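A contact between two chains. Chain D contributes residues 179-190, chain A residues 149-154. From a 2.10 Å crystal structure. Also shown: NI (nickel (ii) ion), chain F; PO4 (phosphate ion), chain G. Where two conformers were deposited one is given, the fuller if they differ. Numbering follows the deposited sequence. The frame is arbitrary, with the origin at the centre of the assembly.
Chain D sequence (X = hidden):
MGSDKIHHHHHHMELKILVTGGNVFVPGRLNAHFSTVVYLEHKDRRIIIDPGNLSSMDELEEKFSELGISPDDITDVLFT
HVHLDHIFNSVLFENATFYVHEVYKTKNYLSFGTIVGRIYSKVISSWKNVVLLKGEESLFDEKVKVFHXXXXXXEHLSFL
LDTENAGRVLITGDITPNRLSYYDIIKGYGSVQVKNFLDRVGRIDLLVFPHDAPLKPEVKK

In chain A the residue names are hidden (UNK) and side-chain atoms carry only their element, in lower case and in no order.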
ATOM      1  N   ARG D 179       0.184  11.204  14.622  1.00 45.74           N
ATOM      2  CA  ARG D 179      -0.471  12.334  15.278  1.00 48.41           C
ATOM      3  C   ARG D 179      -1.615  11.894  16.183  1.00 46.39           C
ATOM      4  O   ARG D 179      -1.796  12.443  17.287  1.00 43.98           O
ATOM      5  CB  ARG D 179      -0.998  13.328  14.236  1.00 49.25           C
ATOM      6  CG  ARG D 179       0.124  13.981  13.450  1.00 55.48           C
ATOM      7  CD  ARG D 179      -0.426  14.600  12.163  1.00 52.50           C
ATOM      8  NE  ARG D 179       0.555  15.506  11.597  1.00 51.76           N
ATOM      9  CZ  ARG D 179       0.254  16.495  10.768  1.00 61.89           C
ATOM     10  NH1 ARG D 179      -0.997  16.680  10.367  1.00 62.96           N
ATOM     11  NH2 ARG D 179       1.209  17.296  10.326  1.00 59.09           N
ATOM     12  N   LEU D 180      -2.384  10.918  15.709  1.00 46.30           N
ATOM     13  CA  LEU D 180      -3.526  10.421  16.478  1.00 48.52           C
ATOM     14  C   LEU D 180      -3.071   9.873  17.826  1.00 46.13           C
ATOM     15  O   LEU D 180      -3.719  10.107  18.850  1.00 43.88           O
ATOM     16  CB  LEU D 180      -4.310   9.359  15.697  1.00 50.32           C
ATOM     17  CG  LEU D 180      -5.082   9.779  14.421  1.00 70.23           C
ATOM     18  CD1 LEU D 180      -6.277   8.807  14.161  1.00 79.89           C
ATOM     19  CD2 LEU D 180      -5.601  11.248  14.429  1.00 74.96           C
ATOM     20  N   SER D 181      -1.929   9.184  17.856  1.00 45.74           N
ATOM     21  CA  SER D 181      -1.462   8.624  19.124  1.00 47.49           C
ATOM     22  C   SER D 181      -1.067   9.760  20.084  1.00 46.69           C
ATOM     23  O   SER D 181      -1.266   9.680  21.295  1.00 45.37           O
ATOM     24  CB  SER D 181      -0.294   7.651  18.877  1.00 49.76           C
ATOM     25  OG  SER D 181       0.811   8.349  18.330  1.00 58.57           O
ATOM     26  N   TYR D 182      -0.505  10.825  19.521  1.00 46.96           N
ATOM     27  CA  TYR D 182      -0.161  11.999  20.296  1.00 46.74           C
ATOM     28  C   TYR D 182      -1.403  12.678  20.835  1.00 45.86           C
ATOM     29  O   TYR D 182      -1.466  13.047  22.006  1.00 45.90           O
ATOM     30  CB  TYR D 182       0.650  12.974  19.435  1.00 48.44           C
ATOM     31  CG  TYR D 182       0.862  14.313  20.072  1.00 47.67           C
ATOM     32  CD1 TYR D 182       1.690  14.438  21.180  1.00 52.49           C
ATOM     33  CD2 TYR D 182       0.246  15.455  19.571  1.00 47.13           C
ATOM     34  CE1 TYR D 182       1.888  15.666  21.776  1.00 53.57           C
ATOM     35  CE2 TYR D 182       0.461  16.682  20.147  1.00 49.76           C
ATOM     36  CZ  TYR D 182       1.284  16.781  21.251  1.00 50.68           C
ATOM     37  OH  TYR D 182       1.499  17.997  21.850  1.00 56.81           O
ATOM     38  N   TYR D 183      -2.400  12.839  19.985  1.00 46.24           N
ATOM     39  CA  TYR D 183      -3.643  13.411  20.421  1.00 47.37           C
ATOM     40  C   TYR D 183      -4.292  12.579  21.552  1.00 47.05           C
ATOM     41  O   TYR D 183      -4.881  13.144  22.481  1.00 44.36           O
ATOM     42  CB  TYR D 183      -4.605  13.561  19.248  1.00 49.99           C
ATOM     43  CG  TYR D 183      -4.156  14.520  18.146  1.00 52.62           C
ATOM     44  CD1 TYR D 183      -3.468  15.697  18.433  1.00 54.76           C
ATOM     45  CD2 TYR D 183      -4.480  14.263  16.814  1.00 59.78           C
ATOM     46  CE1 TYR D 183      -3.080  16.573  17.411  1.00 56.45           C
ATOM     47  CE2 TYR D 183      -4.106  15.131  15.791  1.00 59.30           C
ATOM     48  CZ  TYR D 183      -3.397  16.275  16.094  1.00 58.48           C
ATOM     49  OH  TYR D 183      -3.036  17.137  15.065  1.00 67.41           O
ATOM     50  N   ASP D 184      -4.206  11.252  21.472  1.00 44.80           N
ATOM     51  CA  ASP D 184      -4.784  10.406  22.517  1.00 46.56           C
ATOM     52  C   ASP D 184      -4.142  10.705  23.867  1.00 46.18           C
ATOM     53  O   ASP D 184      -4.832  10.773  24.863  1.00 42.73           O
ATOM     54  CB  ASP D 184      -4.647   8.925  22.186  1.00 46.12           C
ATOM     55  CG  ASP D 184      -5.484   8.507  20.988  1.00 46.23           C
ATOM     56  OD1 ASP D 184      -6.525   9.138  20.653  1.00 49.59           O
ATOM     57  OD2 ASP D 184      -5.082   7.508  20.393  1.00 58.00           O
ATOM     58  N   ILE D 185      -2.828  10.903  23.882  1.00 49.93           N
ATOM     59  CA  ILE D 185      -2.123  11.378  25.089  1.00 52.25           C
ATOM     60  C   ILE D 185      -2.663  12.727  25.593  1.00 55.33           C
ATOM     61  O   ILE D 185      -3.001  12.877  26.767  1.00 56.81           O
ATOM     62  CB  ILE D 185      -0.622  11.519  24.844  1.00 56.84           C
ATOM     63  CG1 ILE D 185       0.122  10.189  25.027  0.50 52.06           C
ATOM     64  CG2 ILE D 185      -0.015  12.512  25.862  1.00 60.89           C
ATOM     65  CD1 ILE D 185      -0.240   9.095  24.072  0.50 56.38           C
ATOM     66  N   ILE D 186      -2.782  13.702  24.708  1.00 57.55           N
ATOM     67  CA  ILE D 186      -3.354  14.989  25.083  1.00 56.62           C
ATOM     68  C   ILE D 186      -4.759  14.870  25.648  1.00 55.36           C
ATOM     69  O   ILE D 186      -5.127  15.604  26.557  1.00 56.58           O
ATOM     70  CB  ILE D 186      -3.395  15.939  23.858  1.00 57.32           C
ATOM     71  CG1 ILE D 186      -2.004  16.490  23.607  1.00 59.06           C
ATOM     72  CG2 ILE D 186      -4.400  17.099  24.071  1.00 61.86           C
ATOM     73  CD1 ILE D 186      -1.924  17.184  22.282  1.00 64.28           C
ATOM     74  N   LYS D 187      -5.576  14.006  25.058  1.00 52.10           N
ATOM     75  CA  LYS D 187      -6.925  13.837  25.505  1.00 50.66           C
ATOM     76  C   LYS D 187      -7.015  13.081  26.856  1.00 49.43           C
ATOM     77  O   LYS D 187      -8.054  13.021  27.459  1.00 49.66           O
ATOM     78  CB  LYS D 187      -7.748  13.189  24.407  1.00 50.84           C
ATOM     79  CG  LYS D 187      -7.853  14.093  23.182  1.00 51.87           C
ATOM     80  CD  LYS D 187      -8.975  13.724  22.260  1.00 54.03           C
ATOM     81  CE  LYS D 187      -8.533  12.919  21.086  1.00 59.90           C
ATOM     82  NZ  LYS D 187      -9.741  12.386  20.377  1.00 65.45           N
ATOM     83  N   GLY D 188      -5.901  12.528  27.321  1.00 50.45           N
ATOM     84  CA  GLY D 188      -5.835  11.913  28.645  1.00 50.82           C
ATOM     85  C   GLY D 188      -6.038  10.396  28.738  1.00 51.09           C
ATOM     86  O   GLY D 188      -6.118   9.853  29.829  1.00 50.56           O
ATOM     87  N   TYR D 189      -6.125   9.695  27.615  1.00 47.61           N
ATOM     88  CA  TYR D 189      -6.413   8.278  27.691  1.00 46.16           C
ATOM     89  C   TYR D 189      -5.330   7.412  27.049  1.00 44.94           C
ATOM     90  O   TYR D 189      -5.495   6.215  26.888  1.00 43.91           O
ATOM     91  CB  TYR D 189      -7.823   7.985  27.173  1.00 45.80           C
ATOM     92  CG  TYR D 189      -8.128   8.475  25.768  1.00 43.33           C
ATOM     93  CD1 TYR D 189      -7.530   7.872  24.676  1.00 44.78           C
ATOM     94  CD2 TYR D 189      -9.053   9.488  25.537  1.00 45.59           C
ATOM     95  CE1 TYR D 189      -7.795   8.278  23.383  1.00 46.08           C
ATOM     96  CE2 TYR D 189      -9.339   9.914  24.234  1.00 46.11           C
ATOM     97  CZ  TYR D 189      -8.693   9.302  23.163  1.00 49.74           C
ATOM     98  OH  TYR D 189      -8.928   9.671  21.862  1.00 53.31           O
ATOM     99  N   GLY D 190      -4.204   8.025  26.736  1.00 43.26           N
ATOM    100  CA  GLY D 190      -3.059   7.309  26.224  1.00 44.01           C
ATOM    101  C   GLY D 190      -2.124   6.892  27.344  1.00 43.02           C
ATOM    102  O   GLY D 190      -2.468   7.009  28.510  1.00 41.93           O
TER
ATOM    103  N   UNK A 149     -16.817   3.010  24.633  1.00 43.73           N
ATOM    104  CA  UNK A 149     -15.393   2.947  24.870  1.00 43.31           C
ATOM    105  C   UNK A 149     -14.725   4.157  24.208  1.00 42.18           C
ATOM    106  O   UNK A 149     -14.013   4.003  23.215  1.00 42.12           O
ATOM    107  o   UNK A 149     -15.219   1.413  22.982  1.00 42.44           O
ATOM    108  c   UNK A 149     -15.326   0.433  25.157  1.00 41.19           C
ATOM    109  c   UNK A 149     -14.815   1.620  24.344  1.00 41.83           C
ATOM    110  N   UNK A 150     -14.955   5.349  24.757  1.00 42.21           N
ATOM    111  CA  UNK A 150     -14.552   6.601  24.075  1.00 44.23           C
ATOM    112  C   UNK A 150     -13.057   6.965  24.206  1.00 45.05           C
ATOM    113  O   UNK A 150     -12.720   8.062  24.561  1.00 47.39           O
ATOM    114  c   UNK A 150     -15.659   7.116  26.136  1.00 44.64           C
ATOM    115  c   UNK A 150     -15.454   7.657  24.738  1.00 44.02           C
ATOM    116  c   UNK A 150     -15.664   5.614  26.026  1.00 42.65           C
ATOM    117  N   UNK A 151     -12.169   6.025  23.937  1.00 45.61           N
ATOM    118  CA  UNK A 151     -10.720   6.252  24.088  1.00 46.18           C
ATOM    119  C   UNK A 151     -10.114   6.150  22.704  1.00 47.30           C
ATOM    120  O   UNK A 151      -9.212   5.333  22.418  1.00 49.42           O
ATOM    121  c   UNK A 151     -12.632   1.826  27.075  1.00 45.53           C
ATOM    122  c   UNK A 151     -11.016   5.168  26.295  1.00 45.77           C
ATOM    123  c   UNK A 151     -13.348   2.272  28.194  1.00 46.29           C
ATOM    124  c   UNK A 151     -11.831   2.697  26.353  1.00 44.97           C
ATOM    125  c   UNK A 151     -13.261   3.575  28.633  1.00 44.28           C
ATOM    126  c   UNK A 151     -12.456   4.441  27.903  1.00 43.90           C
ATOM    127  n   UNK A 151     -12.190   5.770  28.096  1.00 41.89           N
ATOM    128  c   UNK A 151     -11.738   4.030  26.770  1.00 40.37           C
ATOM    129  c   UNK A 151     -11.336   6.204  27.127  1.00 47.11           C
ATOM    130  c   UNK A 151     -10.134   5.240  25.070  1.00 46.63           C
ATOM    131  N   UNK A 152     -10.651   6.986  21.836  1.00 46.02           N
ATOM    132  CA  UNK A 152     -10.239   7.068  20.441  1.00 46.37           C
ATOM    133  C   UNK A 152     -11.113   8.115  19.731  1.00 46.76           C
ATOM    134  O   UNK A 152     -10.628   8.992  19.009  1.00 44.82           O
ATOM    135  n   UNK A 152      -8.745   5.944  17.833  1.00 51.90           N
ATOM    136  c   UNK A 152     -10.034   5.772  18.283  1.00 47.49           C
ATOM    137  c   UNK A 152     -10.828   5.776  17.182  1.00 48.55           C
ATOM    138  c   UNK A 152     -10.366   5.701  19.733  1.00 46.93           C
ATOM    139  c   UNK A 152      -8.751   6.014  16.512  1.00 48.54           C
ATOM    140  n   UNK A 152     -10.003   5.925  16.098  1.00 52.30           N
ATOM    141  N   UNK A 153     -12.423   8.015  19.966  1.00 45.91           N
ATOM    142  CA  UNK A 153     -13.393   9.008  19.468  1.00 44.96           C
ATOM    143  C   UNK A 153     -14.565   9.004  20.434  1.00 43.66           C
ATOM    144  O   UNK A 153     -14.828   7.973  21.081  1.00 43.99           O
ATOM    145  c   UNK A 153     -13.833   8.641  18.059  1.00 45.56           C
ATOM    146  N   UNK A 154     -15.241  10.140  20.578  1.00 42.83           N
ATOM    147  CA  UNK A 154     -16.293  10.271  21.589  1.00 46.52           C
ATOM    148  C   UNK A 154     -17.423   9.257  21.395  1.00 44.58           C
ATOM    149  O   UNK A 154     -18.078   8.852  22.355  1.00 44.42           O
ATOM    150  n   UNK A 154     -15.830  16.192  19.162  1.00 55.30           N
ATOM    151  c   UNK A 154     -16.887  11.680  21.581  1.00 45.35           C
ATOM    152  n   UNK A 154     -18.046  16.285  19.786  1.00 60.84           N
ATOM    153  c   UNK A 154     -16.943  15.579  19.562  1.00 59.45           C
ATOM    154  n   UNK A 154     -16.933  14.265  19.745  1.00 56.18           N
ATOM    155  c   UNK A 154     -18.087  13.475  20.174  1.00 55.53           C
ATOM    156  c   UNK A 154     -17.733  12.000  20.313  1.00 53.72           C
TER
HETATM  157 NI    NI F 302     -10.654   5.338  13.986  1.00 59.92          NI
HETATM  158  P   PO4 G 303     -13.261  13.254  19.304  1.00 46.33           P
HETATM  159  O1  PO4 G 303     -13.602  14.545  19.986  1.00 62.81           O
HETATM  160  O2  PO4 G 303     -12.855  13.513  17.892  1.00 59.22           O
HETATM  161  O3  PO4 G 303     -14.492  12.397  19.180  1.00 40.86           O
HETATM  162  O4  PO4 G 303     -12.193  12.562  20.111  1.00 54.91           O
HETATM  163  O   HOH W   1     -12.023  10.194  22.086  1.00 61.99           O
HETATM  164  O   HOH W   2      -6.970   5.704  19.918  1.00 46.69           O
HETATM  165  O   HOH W   3     -10.387   4.766  11.890  1.00 40.47           O
HETATM  166  O   HOH W   4      -8.381   5.841  13.294  1.00 43.01           O

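Position 149 carries three side-chain atoms: a first carbon bearing one oxygen and one further carbon. That beta-branched hydroxyl pattern is threonine. T149(A) is buried and touches nothing on the chain D stretch.

At position 150 three carbons close a ring onto the backbone N, which only proline does. P150(A) CB, the nearest side-chain atom, stays 6.5 Å from Y189(D) CE2, so the contribution comes from the backbone: P150(A) O lies 3.9 Å from Y189(D) CE2.

Position 151 has ten side-chain atoms, one carbon followed by fused five- and six-membered rings of eight carbons and one nitrogen: an indole, hence tryptophan. Its CA sits 3.5 Å from the centroid of the Y189(D) ring and 7° off the ring normal, a CH-pi contact over the face. W151(A) CB packs 3.7 Å from Y189(D) CD1, and the indole turns an edge toward the tyrosine face, offset, with the centroids of its five-membered ring and the Y189(D) ring 5.7 Å apart and planes at 64°.

Position 152 shows one carbon, then a five-membered ring of three carbons and two nitrogens: an imidazole, so histidine. One ring nitrogen, NE2 of H152(A), binds nickel at 2.3 Å; the other, ND1, donates to water 2 at 2.7 Å. On chain D, L180(D) CD1 lies 4.4 Å from H152(A) CE1. H152(A) N approaches Y189(D) OH to 3.2 Å, but the angle is too poor for a hydrogen bond.

Position 153 has a single carbon beyond CA, so it is alanine. A153(A) CB points away from the chain D stretch; A153(A) N comes 4.3 Å from Y189(D) OH.

Position 154 holds three carbons, a nitrogen, and a carbon carrying two more nitrogens, the guanidinium of arginine. R154(A) makes no contact with the chain D stretch but grips the phosphate, with N to O3 at 2.8 Å and NH2 to O1 at 2.9 Å.

No direct hydrogen bond joins the stretches; packing and bridging do the work. Y189(D), just past the helix, lays its ring against the backbone and CB of W151(A), and its hydroxyl is held by donation to D184(D) OD1 at 2.7 Å. Water 1 donates to Y189(D) OH at 3.1 Å and weakly to P150(A) O at 3.3 Å, while water 2 donates to D184(D) OD2 at 2.7 Å and so links that carboxylate to the nickel-bound imidazole. The phosphate, probably from the crystallisation liquor, completes the bridging: K187(D) NZ donates to its O4 at a very short 2.5 Å, while R154(A) binds it from chain A.

Chain A 149-154: TPWHAR
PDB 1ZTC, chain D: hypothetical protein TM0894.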